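Local coordinates for beta-phenylalanine aminotransferase (Variovorax paradoxus, PDB 4AO9), which probably catalyses the pyridoxal-phosphate-dependent transfer of the amino group of beta-phenylalanine to a keto acid, at residues Phe148-Gly152 with Met293-Ala297; Arg139-Ile143 with Thr283-Ile289; Gly124-Glu129 with Asn323-Ala329; Ser60-Leu64 with Ala94-Ala98. One frame throughout, in Å; residues are numbered along the deposited sequence.

Contact 1 of 4, residues Phe148-Gly152 with Met293-Ala297; sequences FTNSG and MSFGA. With PLP (pyridoxal-5'-phosphate), chain C.
With CG beside the backbone N in F148 (chi1 -63°) and opposite it in F295 (chi1 175°), the two rings meet obliquely, rim to rim. CD1 of F148 lies 3.4 Å from CE1 of F295, and the planes are inclined by 59°. The contact pairs strand 145-149, outermost in this chain's sheet, antiparallel with 296-300 in the seven-stranded sheet of the large domain, the core of fold-type I aminotransferases. T149 and G296 form its hydrogen-bonded pair: T149 N reaches G296 O at 2.8 Å, almost straight, while G296 N returns a more bent bond to T149 O at 3.0 Å. Glycine suits position 296 because a side chain would collide with T149 OG1, which itself donates to S151 O at 2.8 Å and so braces the turn after the strand. S151 then caps helix 152-167 through OG and the N of E154; the same OG meets E154 of the second subunit. The absence of a side chain at G152 leaves room for the cofactor, whose phosphate sits at this helix N terminus. G152 N donates to PLP O3P at 2.8 Å, and water 2 donates to both PLP O3P, at 2.7 Å, and F295 O, at 2.8 Å.

Contact 2 of 4, residues Arg139-Ile143 with Thr283-Ile289; sequences RFPQI and TTLGKYI. With PLP (pyridoxal-5'-phosphate), chain C.
F140, just past helix 129-139, and L285, on strand 282-286, anchor an apolar cluster between a type I beta turn (F140 to I143) and the sheet strand that leads to the cofactor lysine of this fold-type I enzyme. The flat ring of F140 takes branched neighbours around it: L285 sets CD2 over one face, while CD1 of I289 comes to the ring edge, 4.0 Å from CE2. The hydroxyl of Y288 is also at that ring's edge, but its polar partner is S265. I143, the last residue of the turn, meets L285 tip to tip, CD1 to CD1 at 3.7 Å, and its CG1 packs against T283 CB at 4.1 Å.

Polar links across the contact run through water. The hydroxyl of T283 donates to water 3 at 2.8 Å from OG1, and water 3 in turn donates to Q142 O. T283 OG1 also accepts from water 4, which takes a bond from Q142 NE2. A bend at chi2 (-90°) turns the Q142 amide so that NE2 faces the water beside T283; OE1 bonds to N274, and T283 OG1 has a further partner in S280.

The same segment also carries a covalent bond, to the cofactor. Farther along it, K287 NZ is joined to PLP C4A at 1.5 Å, consistent with the lysine-bound resting cofactor, and a weak, bent hydrogen bond runs 2.6 Å from K287 NZ to PLP O3.

Contact 3 of 4, residues Gly124-Glu129 with Asn323-Ala329; sequences GHNLLE and NNVMTMA
N323 meets G124, N126 and E129 just ahead of helix 325-337, and E129 and N126 in turn form the capping box that opens helix 129-139. The side-chain nitrogen of N323 donates twice, to G124 O at 3.1 Å and to E129 OE1 at 3.2 Å; both acceptors lie near its amide plane, but the carboxylate oxygen is met from above its own plane. Its OD1 turns to R61 of the second subunit, so one asparagine joins two segments of its own chain to the neighbour. The backbone oxygen of N323 is used as well, accepting from N126 ND2 at 2.8 Å. That leaves N126 OD1 to take the amides of L128 and E129, the latter in the carbonyl plane, while E129 OE2 accepts from N126 N at 2.9 Å to complete the box. An amide suits N126 because it both gives and accepts.

N324 follows as the N-cap of helix 325-337, its OD1 accepting from T327 N. On the first turn V325 lays CG1 against the N126 amide, 3.7 Å from ND2. M328 then faces the other helix start: its CB touches L128 CB at 3.7 Å. Bends at chi2 (-63°) and chi3 turn the flexible thioether aside, with SD passing 3.5 Å from E129 CA. The small A329 leaves room for L128 CD1 to approach its CB. Beside them, water 6 donates to both L128 O and M328 O, the latter at 2.9 Å.

Contact 4 of 4, residues Ser60-Leu64 with Ala94-Ala98; sequences SRSVL and AEYTA
R61 grips E95 end-on, with NH1 (3.0 Å) and NH2 (2.8 Å) both donating to the single oxygen OE1. That oxygen lies in the guanidinium plane, yet both nitrogens reach it from the same face of the carboxylate, the two planes being 59° apart. The rest of each charged group is engaged at the dimer interface: R61 NE gives to G319 O of the second subunit and R61 NH1 also to N323 OD1 there, while E95 OE2 accepts from T123 N of that subunit. Arginine, with several donors in one plane, suits this junction. L64, of the same segment, sets CD2 on one face of the guanidinium, 3.9 Å above the plane and offset toward its rim.

Y96 follows in a turn where three successive residues, A94 to Y96, have left-handed helical backbone angles. V63 places CG1 over its ring in a CH-pi contact, 4.0 Å from the centroid. Water 7, at the ring edge, bonds to Y96 OH at 2.6 Å and donates to V63 O at 3.0 Å; Y96 O receives the hydroxyl of T97. With the charges paired at OE1 and the outer atoms hydrogen-bonded to the neighbour, the chemistry implies a buried salt bridge that probably helps tie this loop, near the cofactor, to the dimer interface.

Overall arrangement
From the N terminus, contact 4 closes first, bringing 60-64 to 94-98 around a short loop that carries strands 72-77, 80-83 and 88-91. Contact 3 opens next at 124-129 and shuts only at 323-329, joining the starts of two helices. Within that long loop lie contacts 2 and 1, which cross: 139-143, 148-152, 283-289 and 293-297 alternate along the chain. They share the large sheet, where L285 bonds to A297, and both reach the cofactor. T327 of contact 3 bonds to S294 of contact 1, while K287 of contact 2 packs against Y96 and T97 of contact 4. Contacts 1, 3 and 4 meet the second subunit with many residues, contact 2 through K287.

Contact 1 of 4, residues Phe148-Gly152 with Met293-Ala297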
loop_
_atom_site.group_PDB
_atom_site.type_symbol
_atom_site.label_atom_id
_atom_site.label_comp_id
_atom_site.label_asym_id
_atom_site.label_seq_id
_atom_site.Cartn_x
_atom_site.Cartn_y
_atom_site.Cartn_z
ATOM N N PHE A 148 -10.891 -3.692 0.012
ATOM C CA PHE A 148 -9.559 -3.864 -0.560
ATOM C C PHE A 148 -8.607 -2.772 -0.102
ATOM O O PHE A 148 -9.011 -1.626 0.156
ATOM C CB PHE A 148 -9.631 -3.828 -2.085
ATOM C CG PHE A 148 -10.441 -4.941 -2.673
ATOM C CD1 PHE A 148 -10.008 -6.259 -2.572
ATOM C CD2 PHE A 148 -11.611 -4.664 -3.360
ATOM C CE1 PHE A 148 -10.752 -7.298 -3.137
ATOM C CE2 PHE A 148 -12.368 -5.700 -3.926
ATOM C CZ PHE A 148 -11.945 -7.009 -3.805
ATOM N N THR A 149 -7.341 -3.152 0.000
ATOM C CA THR A 149 -6.264 -2.241 0.321
ATOM C C THR A 149 -5.150 -2.424 -0.708
ATOM O O THR A 149 -5.261 -3.251 -1.626
ATOM C CB THR A 149 -5.710 -2.506 1.737
ATOM O OG1 THR A 149 -5.176 -3.837 1.777
ATOM C CG2 THR A 149 -6.798 -2.379 2.791
ATOM N N ASN A 150 -4.054 -1.696 -0.528
ATOM C CA ASN A 150 -2.941 -1.775 -1.468
ATOM C C ASN A 150 -1.800 -2.677 -1.048
ATOM O O ASN A 150 -0.801 -2.807 -1.761
ATOM C CB ASN A 150 -2.428 -0.363 -1.740
ATOM C CG ASN A 150 -3.530 0.538 -2.205
ATOM O OD1 ASN A 150 -4.036 0.360 -3.316
ATOM N ND2 ASN A 150 -4.003 1.421 -1.331
ATOM N N SER A 151 -1.937 -3.298 0.122
ATOM C CA SER A 151 -0.899 -4.160 0.682
ATOM C C SER A 151 -1.480 -4.930 1.861
ATOM O O SER A 151 -2.517 -4.554 2.430
ATOM C CB SER A 151 0.299 -3.334 1.170
ATOM O OG SER A 151 -0.088 -2.507 2.265
ATOM N N GLY A 152 -0.792 -6.009 2.216
ATOM C CA GLY A 152 -1.107 -6.763 3.436
ATOM C C GLY A 152 -0.914 -5.903 4.675
ATOM O O GLY A 152 -1.701 -6.000 5.626
ATOM N N MET A 293 -0.522 -8.594 -8.673
ATOM C CA MET A 293 -0.557 -7.141 -8.610
ATOM C C MET A 293 -0.656 -6.678 -7.151
ATOM O O MET A 293 -1.072 -7.450 -6.293
ATOM C CB MET A 293 -1.771 -6.608 -9.395
ATOM C CG MET A 293 -1.903 -7.139 -10.826
ATOM S SD MET A 293 -0.557 -6.603 -11.894
ATOM C CE MET A 293 -0.742 -4.823 -11.829
ATOM N N SER A 294 -0.296 -5.425 -6.885
ATOM C CA SER A 294 -0.421 -4.829 -5.544
ATOM C C SER A 294 -1.804 -5.117 -4.986
ATOM O O SER A 294 -2.814 -4.914 -5.670
ATOM C CB SER A 294 -0.235 -3.316 -5.619
ATOM O OG SER A 294 -1.265 -2.725 -6.400
ATOM N N PHE A 295 -1.861 -5.618 -3.758
ATOM C CA PHE A 295 -3.143 -6.065 -3.219
ATOM C C PHE A 295 -3.103 -6.327 -1.728
ATOM O O PHE A 295 -2.088 -6.807 -1.207
ATOM C CB PHE A 295 -3.558 -7.379 -3.907
ATOM C CG PHE A 295 -4.805 -7.982 -3.341
ATOM C CD1 PHE A 295 -6.046 -7.601 -3.837
ATOM C CD2 PHE A 295 -4.746 -8.918 -2.306
ATOM C CE1 PHE A 295 -7.213 -8.129 -3.306
ATOM C CE2 PHE A 295 -5.919 -9.433 -1.747
ATOM C CZ PHE A 295 -7.144 -9.041 -2.261
ATOM N N GLY A 296 -4.219 -6.023 -1.061
ATOM C CA GLY A 296 -4.539 -6.589 0.252
ATOM C C GLY A 296 -6.048 -6.530 0.429
ATOM O O GLY A 296 -6.758 -5.889 -0.362
ATOM N N ALA A 297 -6.556 -7.217 1.446
ATOM C CA ALA A 297 -7.981 -7.086 1.809
ATOM C C ALA A 297 -8.155 -7.395 3.276
ATOM O O ALA A 297 -7.400 -8.166 3.853
ATOM C CB ALA A 297 -8.886 -8.009 0.957
HETATM N N1 PLP C . 1.281 -10.558 6.927
HETATM C C2 PLP C . 1.865 -11.677 6.503
HETATM C C2A PLP C . 1.597 -12.952 7.305
HETATM C C3 PLP C . 2.672 -11.665 5.361
HETATM O O3 PLP C . 3.193 -12.733 4.989
HETATM C C4 PLP C . 2.896 -10.484 4.635
HETATM C C4A PLP C . 3.757 -10.419 3.357
HETATM C C5 PLP C . 2.279 -9.322 5.151
HETATM C C6 PLP C . 1.483 -9.398 6.294
HETATM C C5A PLP C . 2.460 -7.952 4.470
HETATM O O4P PLP C . 1.948 -7.817 3.212
HETATM P P PLP C . 2.572 -6.656 2.284
HETATM O O1P PLP C . 4.082 -7.028 2.029
HETATM O O2P PLP C . 2.482 -5.288 3.048
HETATM O O3P PLP C . 1.719 -6.628 1.060
HETATM O O HOH W 1 -3.570 -1.902 -5.067
HETATM O O HOH W 2 -0.140 -8.356 0.055
#

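Contact 2 of 4, residues Arg139-Ile143 with Thr283-Ile289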
loop_
_atom_site.group_PDB
_atom_site.type_symbol
_atom_site.label_atom_id
_atom_site.label_comp_id
_atom_site.label_asym_id
_atom_site.label_seq_id
_atom_site.Cartn_x
_atom_site.Cartn_y
_atom_site.Cartn_z
ATOM N N ARG A 139 -15.013 -17.954 -1.361
ATOM C CA ARG A 139 -13.884 -18.839 -1.109
ATOM C C ARG A 139 -13.549 -18.934 0.374
ATOM O O ARG A 139 -13.125 -19.985 0.854
ATOM C CB ARG A 139 -12.664 -18.353 -1.893
ATOM C CG ARG A 139 -11.468 -19.291 -1.838
ATOM C CD ARG A 139 -10.455 -18.882 -2.874
ATOM N NE ARG A 139 -9.241 -19.703 -2.856
ATOM C CZ ARG A 139 -8.572 -20.052 -3.951
ATOM N NH1 ARG A 139 -9.015 -19.685 -5.153
ATOM N NH2 ARG A 139 -7.463 -20.769 -3.844
ATOM N N PHE A 140 -13.742 -17.826 1.091
ATOM C CA PHE A 140 -13.430 -17.751 2.509
ATOM C C PHE A 140 -14.682 -17.244 3.240
ATOM O O PHE A 140 -14.810 -16.054 3.536
ATOM C CB PHE A 140 -12.238 -16.807 2.739
ATOM C CG PHE A 140 -11.024 -17.132 1.900
ATOM C CD1 PHE A 140 -10.207 -18.215 2.212
ATOM C CD2 PHE A 140 -10.683 -16.336 0.809
ATOM C CE1 PHE A 140 -9.080 -18.514 1.447
ATOM C CE2 PHE A 140 -9.550 -16.622 0.044
ATOM C CZ PHE A 140 -8.753 -17.716 0.360
ATOM N N PRO A 141 -15.627 -18.155 3.532
ATOM C CA PRO A 141 -16.943 -17.730 4.014
ATOM C C PRO A 141 -16.968 -17.039 5.384
ATOM O O PRO A 141 -17.987 -16.433 5.750
ATOM C CB PRO A 141 -17.750 -19.035 4.031
ATOM C CG PRO A 141 -17.045 -19.924 3.084
ATOM C CD PRO A 141 -15.595 -19.599 3.236
ATOM N N GLN A 142 -15.866 -17.115 6.130
ATOM C CA GLN A 142 -15.705 -16.318 7.352
ATOM C C GLN A 142 -15.583 -14.825 7.040
ATOM O O GLN A 142 -15.612 -13.987 7.948
ATOM C CB GLN A 142 -14.495 -16.785 8.174
ATOM C CG GLN A 142 -13.138 -16.520 7.517
ATOM C CD GLN A 142 -12.658 -17.656 6.628
ATOM O OE1 GLN A 142 -13.403 -18.196 5.802
ATOM N NE2 GLN A 142 -11.388 -18.022 6.794
ATOM N N ILE A 143 -15.455 -14.508 5.750
ATOM C CA ILE A 143 -15.453 -13.116 5.298
ATOM C C ILE A 143 -16.836 -12.818 4.712
ATOM O O ILE A 143 -17.166 -13.258 3.600
ATOM C CB ILE A 143 -14.333 -12.864 4.269
ATOM C CG1 ILE A 143 -12.966 -13.145 4.911
ATOM C CG2 ILE A 143 -14.423 -11.443 3.711
ATOM C CD1 ILE A 143 -11.797 -13.068 3.935
ATOM N N THR A 283 -10.429 -11.438 9.071
ATOM C CA THR A 283 -9.349 -12.118 8.387
ATOM C C THR A 283 -8.706 -11.111 7.447
ATOM O O THR A 283 -9.407 -10.349 6.772
ATOM C CB THR A 283 -9.898 -13.285 7.559
ATOM O OG1 THR A 283 -10.500 -14.236 8.451
ATOM C CG2 THR A 283 -8.781 -13.975 6.763
ATOM N N THR A 284 -7.378 -11.130 7.389
ATOM C CA THR A 284 -6.671 -10.325 6.395
ATOM C C THR A 284 -6.050 -11.227 5.330
ATOM O O THR A 284 -5.676 -12.380 5.598
ATOM C CB THR A 284 -5.629 -9.414 7.037
ATOM O OG1 THR A 284 -4.704 -10.208 7.794
ATOM C CG2 THR A 284 -6.319 -8.394 7.964
ATOM N N LEU A 285 -5.995 -10.686 4.112
ATOM C CA LEU A 285 -5.507 -11.384 2.928
ATOM C C LEU A 285 -4.559 -10.481 2.156
ATOM O O LEU A 285 -4.581 -9.259 2.306
ATOM C CB LEU A 285 -6.686 -11.735 2.017
ATOM C CG LEU A 285 -7.762 -12.654 2.575
ATOM C CD1 LEU A 285 -8.940 -12.680 1.597
ATOM C CD2 LEU A 285 -7.224 -14.061 2.800
ATOM N N GLY A 286 -3.728 -11.094 1.320
ATOM C CA GLY A 286 -2.807 -10.337 0.497
ATOM C C GLY A 286 -2.052 -11.231 -0.451
ATOM O O GLY A 286 -2.519 -12.314 -0.836
ATOM N N LYS A 287 -0.871 -10.750 -0.822
ATOM C CA LYS A 287 0.062 -11.463 -1.723
ATOM C C LYS A 287 -0.676 -11.982 -2.999
ATOM O O LYS A 287 -1.136 -11.170 -3.805
ATOM C CB LYS A 287 0.921 -12.457 -0.922
ATOM C CG LYS A 287 1.927 -11.586 -0.109
ATOM C CD LYS A 287 3.094 -12.399 0.425
ATOM C CE LYS A 287 4.111 -11.585 1.240
ATOM N NZ LYS A 287 3.829 -11.720 2.689
ATOM N N TYR A 288 -0.813 -13.289 -3.176
ATOM C CA TYR A 288 -1.278 -13.836 -4.465
ATOM C C TYR A 288 -2.726 -13.523 -4.857
ATOM O O TYR A 288 -3.109 -13.699 -6.014
ATOM C CB TYR A 288 -1.104 -15.360 -4.469
ATOM C CG TYR A 288 -2.154 -16.030 -3.603
ATOM C CD1 TYR A 288 -1.998 -16.094 -2.218
ATOM C CD2 TYR A 288 -3.330 -16.550 -4.160
ATOM C CE1 TYR A 288 -2.967 -16.663 -1.416
ATOM C CE2 TYR A 288 -4.310 -17.137 -3.358
ATOM C CZ TYR A 288 -4.110 -17.190 -1.987
ATOM O OH TYR A 288 -5.084 -17.737 -1.195
ATOM N N ILE A 289 -3.546 -13.104 -3.898
ATOM C CA ILE A 289 -4.964 -12.888 -4.172
ATOM C C ILE A 289 -5.197 -11.804 -5.237
ATOM O O ILE A 289 -6.197 -11.847 -5.949
ATOM C CB ILE A 289 -5.768 -12.634 -2.857
ATOM C CG1 ILE A 289 -5.692 -13.846 -1.912
ATOM C CG2 ILE A 289 -7.219 -12.290 -3.158
ATOM C CD1 ILE A 289 -6.718 -14.945 -2.185
HETATM N N1 PLP C . 1.281 -10.558 6.927
HETATM C C2 PLP C . 1.865 -11.677 6.503
HETATM C C2A PLP C . 1.597 -12.952 7.305
HETATM C C3 PLP C . 2.672 -11.665 5.361
HETATM O O3 PLP C . 3.193 -12.733 4.989
HETATM C C4 PLP C . 2.896 -10.484 4.635
HETATM C C4A PLP C . 3.757 -10.419 3.357
HETATM C C5 PLP C . 2.279 -9.322 5.151
HETATM C C6 PLP C . 1.483 -9.398 6.294
HETATM C C5A PLP C . 2.460 -7.952 4.470
HETATM O O4P PLP C . 1.948 -7.817 3.212
HETATM P P PLP C . 2.572 -6.656 2.284
HETATM O O1P PLP C . 4.082 -7.028 2.029
HETATM O O2P PLP C . 2.482 -5.288 3.048
HETATM O O3P PLP C . 1.719 -6.628 1.060
HETATM O O HOH W 3 -13.044 -13.637 9.493
HETATM O O HOH W 4 -9.516 -16.840 8.758
#

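Contact 3 of 4, residues Gly124-Glu129 with Asn323-Ala329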
loop_
_atom_site.group_PDB
_atom_site.type_symbol
_atom_site.label_atom_id
_atom_site.label_comp_id
_atom_site.label_asym_id
_atom_site.label_seq_id
_atom_site.Cartn_x
_atom_site.Cartn_y
_atom_site.Cartn_z
ATOM N N GLY A 124 -13.997 5.825 -9.562
ATOM C CA GLY A 124 -15.345 5.504 -9.127
ATOM C C GLY A 124 -15.472 4.046 -8.787
ATOM O O GLY A 124 -14.532 3.266 -8.978
ATOM N N HIS A 125 -16.646 3.679 -8.286
ATOM C CA HIS A 125 -16.989 2.264 -8.229
ATOM C C HIS A 125 -16.867 1.733 -9.655
ATOM O O HIS A 125 -17.111 2.470 -10.610
ATOM C CB HIS A 125 -18.404 2.086 -7.682
ATOM C CG HIS A 125 -18.521 2.303 -6.202
ATOM N ND1 HIS A 125 -19.560 1.779 -5.457
ATOM C CD2 HIS A 125 -17.733 2.970 -5.324
ATOM C CE1 HIS A 125 -19.411 2.122 -4.191
ATOM N NE2 HIS A 125 -18.309 2.841 -4.082
ATOM N N ASN A 126 -16.432 0.485 -9.806
ATOM C CA ASN A 126 -16.209 -0.066 -11.143
ATOM C C ASN A 126 -16.868 -1.431 -11.311
ATOM O O ASN A 126 -17.497 -1.933 -10.368
ATOM C CB ASN A 126 -14.713 -0.047 -11.518
ATOM C CG ASN A 126 -13.868 -0.956 -10.652
ATOM O OD1 ASN A 126 -14.145 -2.148 -10.518
ATOM N ND2 ASN A 126 -12.791 -0.409 -10.098
ATOM N N LEU A 127 -16.753 -1.990 -12.513
ATOM C CA LEU A 127 -17.414 -3.251 -12.857
ATOM C C LEU A 127 -16.645 -4.501 -12.456
ATOM O O LEU A 127 -17.148 -5.607 -12.646
ATOM C CB LEU A 127 -17.716 -3.301 -14.359
ATOM C CG LEU A 127 -18.728 -2.293 -14.909
ATOM C CD1 LEU A 127 -18.698 -2.317 -16.418
ATOM C CD2 LEU A 127 -20.129 -2.586 -14.381
ATOM N N LEU A 128 -15.441 -4.339 -11.907
ATOM C CA LEU A 128 -14.573 -5.479 -11.602
ATOM C C LEU A 128 -14.390 -5.761 -10.116
ATOM O O LEU A 128 -14.189 -6.918 -9.720
ATOM C CB LEU A 128 -13.202 -5.295 -12.265
ATOM C CG LEU A 128 -13.174 -5.214 -13.797
ATOM C CD1 LEU A 128 -11.743 -5.337 -14.314
ATOM C CD2 LEU A 128 -14.095 -6.242 -14.474
ATOM N N GLU A 129 -14.433 -4.719 -9.291
ATOM C CA GLU A 129 -14.202 -4.885 -7.850
ATOM C C GLU A 129 -15.224 -5.826 -7.191
ATOM O O GLU A 129 -14.865 -6.611 -6.316
ATOM C CB GLU A 129 -14.157 -3.513 -7.148
ATOM C CG GLU A 129 -15.446 -2.719 -7.289
ATOM C CD GLU A 129 -15.419 -1.345 -6.671
ATOM O OE1 GLU A 129 -14.585 -1.076 -5.775
ATOM O OE2 GLU A 129 -16.302 -0.556 -7.067
ATOM N N ASN A 323 -9.146 -0.092 -5.380
ATOM C CA ASN A 323 -10.053 -0.832 -6.260
ATOM C C ASN A 323 -9.609 -0.782 -7.716
ATOM O O ASN A 323 -10.417 -0.961 -8.630
ATOM C CB ASN A 323 -11.494 -0.314 -6.091
ATOM C CG ASN A 323 -11.713 1.063 -6.706
ATOM O OD1 ASN A 323 -10.778 1.846 -6.869
ATOM N ND2 ASN A 323 -12.964 1.364 -7.047
ATOM N N ASN A 324 -8.311 -0.587 -7.947
ATOM C CA ASN A 324 -7.844 -0.357 -9.310
ATOM C C ASN A 324 -8.174 -1.530 -10.220
ATOM O O ASN A 324 -8.073 -2.684 -9.807
ATOM C CB ASN A 324 -6.357 -0.015 -9.330
ATOM C CG ASN A 324 -5.481 -1.221 -9.219
ATOM O OD1 ASN A 324 -5.218 -1.918 -10.210
ATOM N ND2 ASN A 324 -4.991 -1.478 -8.003
ATOM N N VAL A 325 -8.579 -1.228 -11.452
ATOM C CA VAL A 325 -9.091 -2.264 -12.340
ATOM C C VAL A 325 -8.082 -3.332 -12.713
ATOM O O VAL A 325 -8.461 -4.468 -12.991
ATOM C CB VAL A 325 -9.731 -1.694 -13.634
ATOM C CG1 VAL A 325 -11.001 -0.941 -13.318
ATOM C CG2 VAL A 325 -8.740 -0.844 -14.420
ATOM N N MET A 326 -6.796 -2.985 -12.721
ATOM C CA MET A 326 -5.790 -3.983 -13.087
ATOM C C MET A 326 -5.663 -5.073 -12.026
ATOM O O MET A 326 -5.670 -6.257 -12.350
ATOM C CB MET A 326 -4.457 -3.297 -13.369
ATOM C CG MET A 326 -4.526 -2.445 -14.640
ATOM S SD MET A 326 -3.160 -1.295 -14.771
ATOM C CE MET A 326 -1.816 -2.437 -15.102
ATOM N N THR A 327 -5.566 -4.667 -10.765
ATOM C CA THR A 327 -5.584 -5.618 -9.648
ATOM C C THR A 327 -6.878 -6.430 -9.614
ATOM O O THR A 327 -6.841 -7.647 -9.446
ATOM C CB THR A 327 -5.382 -4.905 -8.291
ATOM O OG1 THR A 327 -4.087 -4.273 -8.288
ATOM C CG2 THR A 327 -5.485 -5.890 -7.109
ATOM N N MET A 328 -8.015 -5.767 -9.778
ATOM C CA MET A 328 -9.305 -6.463 -9.721
ATOM C C MET A 328 -9.395 -7.516 -10.829
ATOM O O MET A 328 -9.863 -8.631 -10.592
ATOM C CB MET A 328 -10.480 -5.485 -9.827
ATOM C CG MET A 328 -10.535 -4.395 -8.740
ATOM S SD MET A 328 -10.762 -4.932 -7.031
ATOM C CE MET A 328 -9.077 -4.962 -6.412
ATOM N N ALA A 329 -8.937 -7.162 -12.028
ATOM C CA ALA A 329 -8.951 -8.093 -13.157
ATOM C C ALA A 329 -7.969 -9.245 -12.939
ATOM O O ALA A 329 -8.316 -10.416 -13.146
ATOM C CB ALA A 329 -8.633 -7.349 -14.450
HETATM O O HOH W 5 -11.368 4.193 -8.752
HETATM O O HOH W 6 -12.678 -8.733 -11.184
#

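Contact 4 of 4, residues Ser60-Leu64 with Ala94-Ala98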
loop_
_atom_site.group_PDB
_atom_site.type_symbol
_atom_site.label_atom_id
_atom_site.label_comp_id
_atom_site.label_asym_id
_atom_site.label_seq_id
_atom_site.Cartn_x
_atom_site.Cartn_y
_atom_site.Cartn_z
ATOM N N SER A 60 14.898 -1.281 -1.873
ATOM C CA SER A 60 13.567 -0.768 -1.556
ATOM C C SER A 60 12.688 -1.777 -0.798
ATOM O O SER A 60 11.558 -1.458 -0.413
ATOM C CB SER A 60 12.885 -0.321 -2.841
ATOM O OG SER A 60 11.693 0.365 -2.540
ATOM N N ARG A 61 13.213 -2.988 -0.595
ATOM C CA ARG A 61 12.527 -4.046 0.173
ATOM C C ARG A 61 13.609 -4.806 0.896
ATOM O O ARG A 61 14.375 -5.535 0.265
ATOM C CB ARG A 61 11.778 -5.008 -0.755
ATOM C CG ARG A 61 10.585 -4.414 -1.479
ATOM C CD ARG A 61 10.093 -5.315 -2.607
ATOM N NE ARG A 61 9.747 -6.653 -2.126
ATOM C CZ ARG A 61 9.631 -7.726 -2.911
ATOM N NH1 ARG A 61 9.826 -7.631 -4.229
ATOM N NH2 ARG A 61 9.301 -8.890 -2.368
ATOM N N SER A 62 13.684 -4.634 2.214
ATOM C CA SER A 62 14.828 -5.119 2.984
ATOM C C SER A 62 15.156 -6.596 2.792
ATOM O O SER A 62 16.333 -6.966 2.748
ATOM C CB SER A 62 14.659 -4.781 4.469
ATOM O OG SER A 62 14.591 -3.382 4.634
ATOM N N VAL A 63 14.135 -7.439 2.655
ATOM C CA VAL A 63 14.369 -8.883 2.516
ATOM C C VAL A 63 15.133 -9.252 1.236
ATOM O O VAL A 63 15.750 -10.320 1.151
ATOM C CB VAL A 63 13.044 -9.699 2.639
ATOM C CG1 VAL A 63 12.295 -9.774 1.292
ATOM C CG2 VAL A 63 13.321 -11.106 3.164
ATOM N N LEU A 64 15.099 -8.365 0.242
ATOM C CA LEU A 64 15.766 -8.619 -1.029
ATOM C C LEU A 64 17.260 -8.357 -0.953
ATOM O O LEU A 64 17.996 -8.772 -1.841
ATOM C CB LEU A 64 15.157 -7.769 -2.148
ATOM C CG LEU A 64 13.667 -7.951 -2.448
ATOM C CD1 LEU A 64 13.299 -7.085 -3.651
ATOM C CD2 LEU A 64 13.279 -9.422 -2.684
ATOM N N ALA A 94 9.404 -17.445 -5.414
ATOM C CA ALA A 94 8.131 -16.988 -5.993
ATOM C C ALA A 94 7.495 -15.794 -5.272
ATOM O O ALA A 94 6.357 -15.871 -4.784
ATOM C CB ALA A 94 7.143 -18.176 -6.103
ATOM N N GLU A 95 8.258 -14.701 -5.211
ATOM C CA GLU A 95 7.827 -13.430 -4.627
ATOM C C GLU A 95 7.248 -13.596 -3.223
ATOM O O GLU A 95 6.241 -12.985 -2.865
ATOM C CB GLU A 95 6.882 -12.694 -5.583
ATOM C CG GLU A 95 6.847 -11.171 -5.376
ATOM C CD GLU A 95 8.184 -10.514 -5.636
ATOM O OE1 GLU A 95 9.012 -10.439 -4.712
ATOM O OE2 GLU A 95 8.409 -10.053 -6.769
ATOM N N TYR A 96 7.906 -14.441 -2.432
ATOM C CA TYR A 96 7.551 -14.615 -1.025
ATOM C C TYR A 96 6.078 -14.989 -0.878
ATOM O O TYR A 96 5.387 -14.500 0.009
ATOM C CB TYR A 96 7.958 -13.370 -0.192
ATOM C CG TYR A 96 9.458 -13.351 0.039
ATOM C CD1 TYR A 96 10.338 -12.893 -0.948
ATOM C CD2 TYR A 96 10.002 -13.865 1.213
ATOM C CE1 TYR A 96 11.727 -12.928 -0.754
ATOM C CE2 TYR A 96 11.377 -13.890 1.416
ATOM C CZ TYR A 96 12.228 -13.424 0.431
ATOM O OH TYR A 96 13.585 -13.472 0.635
ATOM N N THR A 97 5.641 -15.875 -1.779
ATOM C CA THR A 97 4.277 -16.446 -1.887
ATOM C C THR A 97 3.308 -15.671 -2.779
ATOM O O THR A 97 2.270 -16.208 -3.153
ATOM C CB THR A 97 3.570 -16.780 -0.533
ATOM O OG1 THR A 97 3.018 -15.584 0.039
ATOM C CG2 THR A 97 4.506 -17.457 0.462
ATOM N N ALA A 98 3.628 -14.421 -3.119
ATOM C CA ALA A 98 2.747 -13.655 -4.006
ATOM C C ALA A 98 2.732 -14.224 -5.426
ATOM O O ALA A 98 1.723 -14.130 -6.129
ATOM C CB ALA A 98 3.141 -12.164 -4.019
HETATM O O HOH W 7 15.138 -12.231 -1.037
#